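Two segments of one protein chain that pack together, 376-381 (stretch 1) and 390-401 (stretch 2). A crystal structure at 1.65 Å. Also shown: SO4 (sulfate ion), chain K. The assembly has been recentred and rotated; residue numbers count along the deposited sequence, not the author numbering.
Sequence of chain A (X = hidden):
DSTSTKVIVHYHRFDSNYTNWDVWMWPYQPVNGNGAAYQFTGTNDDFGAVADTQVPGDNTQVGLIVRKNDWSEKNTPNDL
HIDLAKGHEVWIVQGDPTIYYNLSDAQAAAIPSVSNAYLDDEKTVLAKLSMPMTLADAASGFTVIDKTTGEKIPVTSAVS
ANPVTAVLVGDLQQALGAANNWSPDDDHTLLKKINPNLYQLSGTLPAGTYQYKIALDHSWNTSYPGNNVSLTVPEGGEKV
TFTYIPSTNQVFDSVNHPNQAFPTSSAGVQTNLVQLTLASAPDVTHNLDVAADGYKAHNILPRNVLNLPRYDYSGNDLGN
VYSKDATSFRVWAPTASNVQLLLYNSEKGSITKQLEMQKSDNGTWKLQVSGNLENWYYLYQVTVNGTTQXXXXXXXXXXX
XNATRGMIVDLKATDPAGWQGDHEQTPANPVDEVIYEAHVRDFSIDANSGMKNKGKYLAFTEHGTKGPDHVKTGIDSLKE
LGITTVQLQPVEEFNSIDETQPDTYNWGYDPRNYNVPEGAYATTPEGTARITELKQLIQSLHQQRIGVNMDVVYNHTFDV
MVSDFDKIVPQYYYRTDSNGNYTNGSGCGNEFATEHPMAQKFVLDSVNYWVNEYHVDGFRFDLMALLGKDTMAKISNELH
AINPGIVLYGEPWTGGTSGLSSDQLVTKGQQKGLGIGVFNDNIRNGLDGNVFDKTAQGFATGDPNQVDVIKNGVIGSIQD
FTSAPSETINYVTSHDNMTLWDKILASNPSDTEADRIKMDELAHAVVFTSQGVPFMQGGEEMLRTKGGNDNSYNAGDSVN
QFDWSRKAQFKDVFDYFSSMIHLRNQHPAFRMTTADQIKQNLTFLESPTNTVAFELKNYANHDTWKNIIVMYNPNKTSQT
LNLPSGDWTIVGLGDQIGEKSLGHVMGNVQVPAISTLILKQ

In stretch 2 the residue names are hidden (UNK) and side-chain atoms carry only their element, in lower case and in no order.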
# COMPACT_ATOMS: atom_id res chain seq x y z
N TRP A 376 -27.90 -20.97 1.05
CA TRP A 376 -28.12 -20.81 2.50
C TRP A 376 -27.25 -19.66 3.03
O TRP A 376 -26.25 -19.29 2.40
CB TRP A 376 -27.76 -22.10 3.24
CG TRP A 376 -28.85 -23.13 3.20
CD1 TRP A 376 -29.34 -23.76 2.08
CD2 TRP A 376 -29.57 -23.65 4.32
NE1 TRP A 376 -30.34 -24.64 2.44
CE2 TRP A 376 -30.50 -24.60 3.80
CE3 TRP A 376 -29.53 -23.42 5.70
CZ2 TRP A 376 -31.38 -25.30 4.63
CZ3 TRP A 376 -30.41 -24.12 6.53
CH2 TRP A 376 -31.32 -25.06 5.98
N TYR A 377 -27.63 -19.12 4.19
CA TYR A 377 -26.88 -18.03 4.82
C TYR A 377 -26.28 -18.51 6.13
O TYR A 377 -26.79 -19.46 6.76
CB TYR A 377 -27.76 -16.79 5.03
CG TYR A 377 -28.26 -16.20 3.73
CD1 TYR A 377 -29.43 -16.68 3.10
CD2 TYR A 377 -27.54 -15.18 3.09
CE1 TYR A 377 -29.89 -16.14 1.90
CE2 TYR A 377 -27.99 -14.64 1.88
CZ TYR A 377 -29.16 -15.12 1.29
OH TYR A 377 -29.59 -14.56 0.10
N TYR A 378 -25.19 -17.89 6.56
CA TYR A 378 -24.58 -18.32 7.81
C TYR A 378 -23.80 -17.24 8.53
O TYR A 378 -23.43 -16.20 7.95
CB TYR A 378 -23.66 -19.54 7.60
CG TYR A 378 -22.29 -19.29 6.94
CD1 TYR A 378 -22.19 -18.95 5.59
CD2 TYR A 378 -21.10 -19.43 7.68
CE1 TYR A 378 -20.95 -18.75 4.99
CE2 TYR A 378 -19.84 -19.24 7.08
CZ TYR A 378 -19.78 -18.91 5.74
OH TYR A 378 -18.58 -18.74 5.12
N LEU A 379 -23.59 -17.49 9.81
CA LEU A 379 -22.75 -16.66 10.67
C LEU A 379 -21.97 -17.59 11.58
O LEU A 379 -22.40 -18.74 11.83
CB LEU A 379 -23.60 -15.75 11.55
CG LEU A 379 -24.29 -14.55 10.90
CD1 LEU A 379 -25.30 -13.91 11.84
CD2 LEU A 379 -23.25 -13.53 10.41
N TYR A 380 -20.84 -17.10 12.08
CA TYR A 380 -20.15 -17.74 13.22
C TYR A 380 -20.54 -17.05 14.52
O TYR A 380 -20.59 -15.83 14.59
CB TYR A 380 -18.62 -17.72 13.06
CG TYR A 380 -18.11 -18.46 11.84
CD1 TYR A 380 -18.45 -19.80 11.62
CD2 TYR A 380 -17.26 -17.83 10.92
CE1 TYR A 380 -17.98 -20.49 10.50
CE2 TYR A 380 -16.77 -18.51 9.82
CZ TYR A 380 -17.15 -19.83 9.60
OH TYR A 380 -16.68 -20.51 8.50
N GLN A 381 -20.80 -17.85 15.55
CA GLN A 381 -21.06 -17.33 16.88
C GLN A 381 -19.84 -17.67 17.74
O GLN A 381 -19.52 -18.85 17.96
CB GLN A 381 -22.35 -17.92 17.43
CG GLN A 381 -22.74 -17.33 18.80
CD GLN A 381 -24.06 -17.89 19.30
OE1 GLN A 381 -25.08 -17.21 19.26
NE2 GLN A 381 -24.05 -19.13 19.74
N UNK A 390 -21.66 -12.54 17.09
CA UNK A 390 -21.73 -13.21 15.79
C UNK A 390 -20.90 -12.43 14.77
O UNK A 390 -20.75 -11.21 14.88
o UNK A 390 -23.77 -12.08 15.16
c UNK A 390 -24.00 -14.23 16.21
c UNK A 390 -23.17 -13.37 15.26
N UNK A 391 -20.37 -13.14 13.79
CA UNK A 391 -19.54 -12.51 12.76
C UNK A 391 -19.78 -13.18 11.41
O UNK A 391 -20.07 -14.39 11.33
c UNK A 391 -18.06 -12.60 13.14
N UNK A 392 -19.71 -12.38 10.36
CA UNK A 392 -19.67 -12.88 8.99
C UNK A 392 -18.26 -13.46 8.74
O UNK A 392 -17.25 -12.87 9.16
c UNK A 392 -20.03 -11.76 7.97
c UNK A 392 -21.44 -11.24 8.21
c UNK A 392 -19.88 -12.26 6.49
N UNK A 393 -18.21 -14.63 8.11
CA UNK A 393 -16.95 -15.24 7.72
C UNK A 393 -16.10 -14.26 6.89
O UNK A 393 -16.55 -13.83 5.84
o UNK A 393 -14.94 -16.97 6.84
c UNK A 393 -16.10 -17.41 6.71
c UNK A 393 -17.27 -16.47 6.87
o UNK A 393 -16.34 -18.64 6.49
N UNK A 394 -14.88 -13.92 7.36
CA UNK A 394 -14.00 -13.05 6.55
C UNK A 394 -13.71 -13.63 5.16
O UNK A 394 -13.36 -12.88 4.23
c UNK A 394 -12.70 -13.00 7.37
c UNK A 394 -13.18 -13.15 8.78
c UNK A 394 -14.26 -14.22 8.67
N UNK A 395 -13.86 -14.94 5.02
CA UNK A 395 -13.64 -15.62 3.75
C UNK A 395 -14.92 -15.83 2.91
O UNK A 395 -14.84 -16.49 1.88
c UNK A 395 -8.68 -16.71 4.69
c UNK A 395 -12.95 -16.98 3.98
c UNK A 395 -9.15 -17.11 3.42
o UNK A 395 -7.33 -16.59 4.92
c UNK A 395 -9.57 -16.39 5.70
c UNK A 395 -11.46 -16.89 4.22
c UNK A 395 -10.54 -17.20 3.20
c UNK A 395 -10.95 -16.47 5.46
N UNK A 396 -16.07 -15.30 3.34
CA UNK A 396 -17.31 -15.45 2.58
C UNK A 396 -17.13 -14.89 1.16
O UNK A 396 -16.49 -13.84 0.99
c UNK A 396 -18.48 -14.71 3.27
N UNK A 397 -17.75 -15.56 0.18
CA UNK A 397 -17.68 -15.15 -1.22
C UNK A 397 -18.93 -14.43 -1.71
O UNK A 397 -18.93 -13.90 -2.82
c UNK A 397 -15.02 -16.57 -1.33
n UNK A 397 -13.89 -17.51 -1.36
n UNK A 397 -11.69 -18.12 -1.04
n UNK A 397 -12.39 -16.04 -0.40
c UNK A 397 -17.44 -16.35 -2.15
c UNK A 397 -16.31 -17.29 -1.74
c UNK A 397 -12.66 -17.22 -0.93
N UNK A 398 -19.99 -14.46 -0.90
CA UNK A 398 -21.26 -13.79 -1.18
C UNK A 398 -21.93 -13.50 0.18
O UNK A 398 -21.49 -14.03 1.22
c UNK A 398 -22.15 -14.67 -2.05
N UNK A 399 -22.94 -12.63 0.16
CA UNK A 399 -23.57 -12.12 1.39
C UNK A 399 -25.08 -11.89 1.24
O UNK A 399 -25.61 -11.83 0.13
c UNK A 399 -22.90 -9.78 0.64
c UNK A 399 -21.55 -10.97 2.47
c UNK A 399 -22.52 -8.29 1.02
c UNK A 399 -22.93 -10.76 1.83
N UNK A 400 -25.77 -11.76 2.37
CA UNK A 400 -27.10 -11.18 2.35
C UNK A 400 -26.92 -9.69 2.03
O UNK A 400 -25.79 -9.18 2.12
c UNK A 400 -27.75 -11.33 3.72
o UNK A 400 -26.98 -10.66 4.70
N UNK A 401 -28.02 -9.02 1.69
CA UNK A 401 -27.99 -7.56 1.48
C UNK A 401 -27.39 -6.91 2.72
O UNK A 401 -27.79 -7.23 3.85
c UNK A 401 -29.99 -7.66 -0.06
c UNK A 401 -29.38 -5.48 0.98
c UNK A 401 -29.41 -7.01 1.19
S SO4 K . -32.94 -27.08 0.71
O1 SO4 K . -32.17 -28.03 -0.09
O2 SO4 K . -33.07 -27.63 2.06
O3 SO4 K . -34.26 -26.88 0.12
O4 SO4 K . -32.18 -25.82 0.78
O HOH W 1 -28.33 -12.28 -0.85
O HOH W 2 -20.67 -15.97 7.27

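Position 390 carries one side-chain carbon bearing an oxygen and a second carbon, and this second carbon lies 4.2 Å from CB of Gln381, on the same face of the sheet. This branching identifies Thr390, and the carbon in question is its CG2. Position 391 has a single side-chain carbon, and its backbone forms both hydrogen bonds of an antiparallel pair, Tyr380 N to O of 391 at 2.9 Å and N of 391 to Tyr380 O at 2.8 Å. The lone carbon makes it Ala391.

At 392, one carbon forks into two more, all without heteroatoms. CA to CB points away from stretch 1, yet one arm of the fork still reaches Leu379 CD2 at 3.7 Å. The residue is Val392 and the arm is CG2. Position 393 has two carbons, the second carrying two oxygens, and one of these oxygens lies 2.6 Å from Tyr378 OH and 2.8 Å from Tyr380 OH. A carboxylate one carbon from CA defines Asp393. Its OD2 accepts hydrogen bonds from both hydroxyls and lies at the edge of both rings, near their planes.

Three carbons at 394 close a ring onto the backbone nitrogen and make no close contact with stretch 1, defining Pro394. Position 395 has one carbon leading to a six-carbon ring with a terminal oxygen, and its end leads away from stretch 1: Tyr395. Its N donates to Asp393 OD1 at 2.9 Å. The lone carbon at 396, CB, is 4.4 Å from Tyr378 OH and gives Ala396. Ala396 N donates a hydrogen bond to Asp393 O at 2.9 Å, closing a type I turn.

The chain at 397 runs through three carbons and a nitrogen to a carbon bearing two more nitrogens, out of reach of stretch 1: the guanidinium of Arg397. Position 398, with one carbon, is also out of contact and is Ala398. Four carbons at 399 fork at the first, with one arm two carbons long, and the CA-to-CB bond points away from stretch 1. They spell Ile399. Water 1 accepts from Tyr377 OH at 2.8 Å and donates to Ile399 O at 2.9 Å. Position 400 has one carbon and one oxygen, and its CA lies 3.6 Å from Tyr377 CE2; this is Ser400. The three forked carbons of 401, beyond contact, identify Val401.

The contact thus begins as a short antiparallel pairing and continues through side chains once stretch 2 leaves the strand. Asp393 anchors the turn: one carboxylate oxygen gathers two tyrosine hydroxyls, the other holds the turn backbone. A water between Tyr378 O and Asp393 N, 2.9 Å from each, adds a backbone bridge beside them.

Stretch 2, residues 390-401: TAVDPYARAISV
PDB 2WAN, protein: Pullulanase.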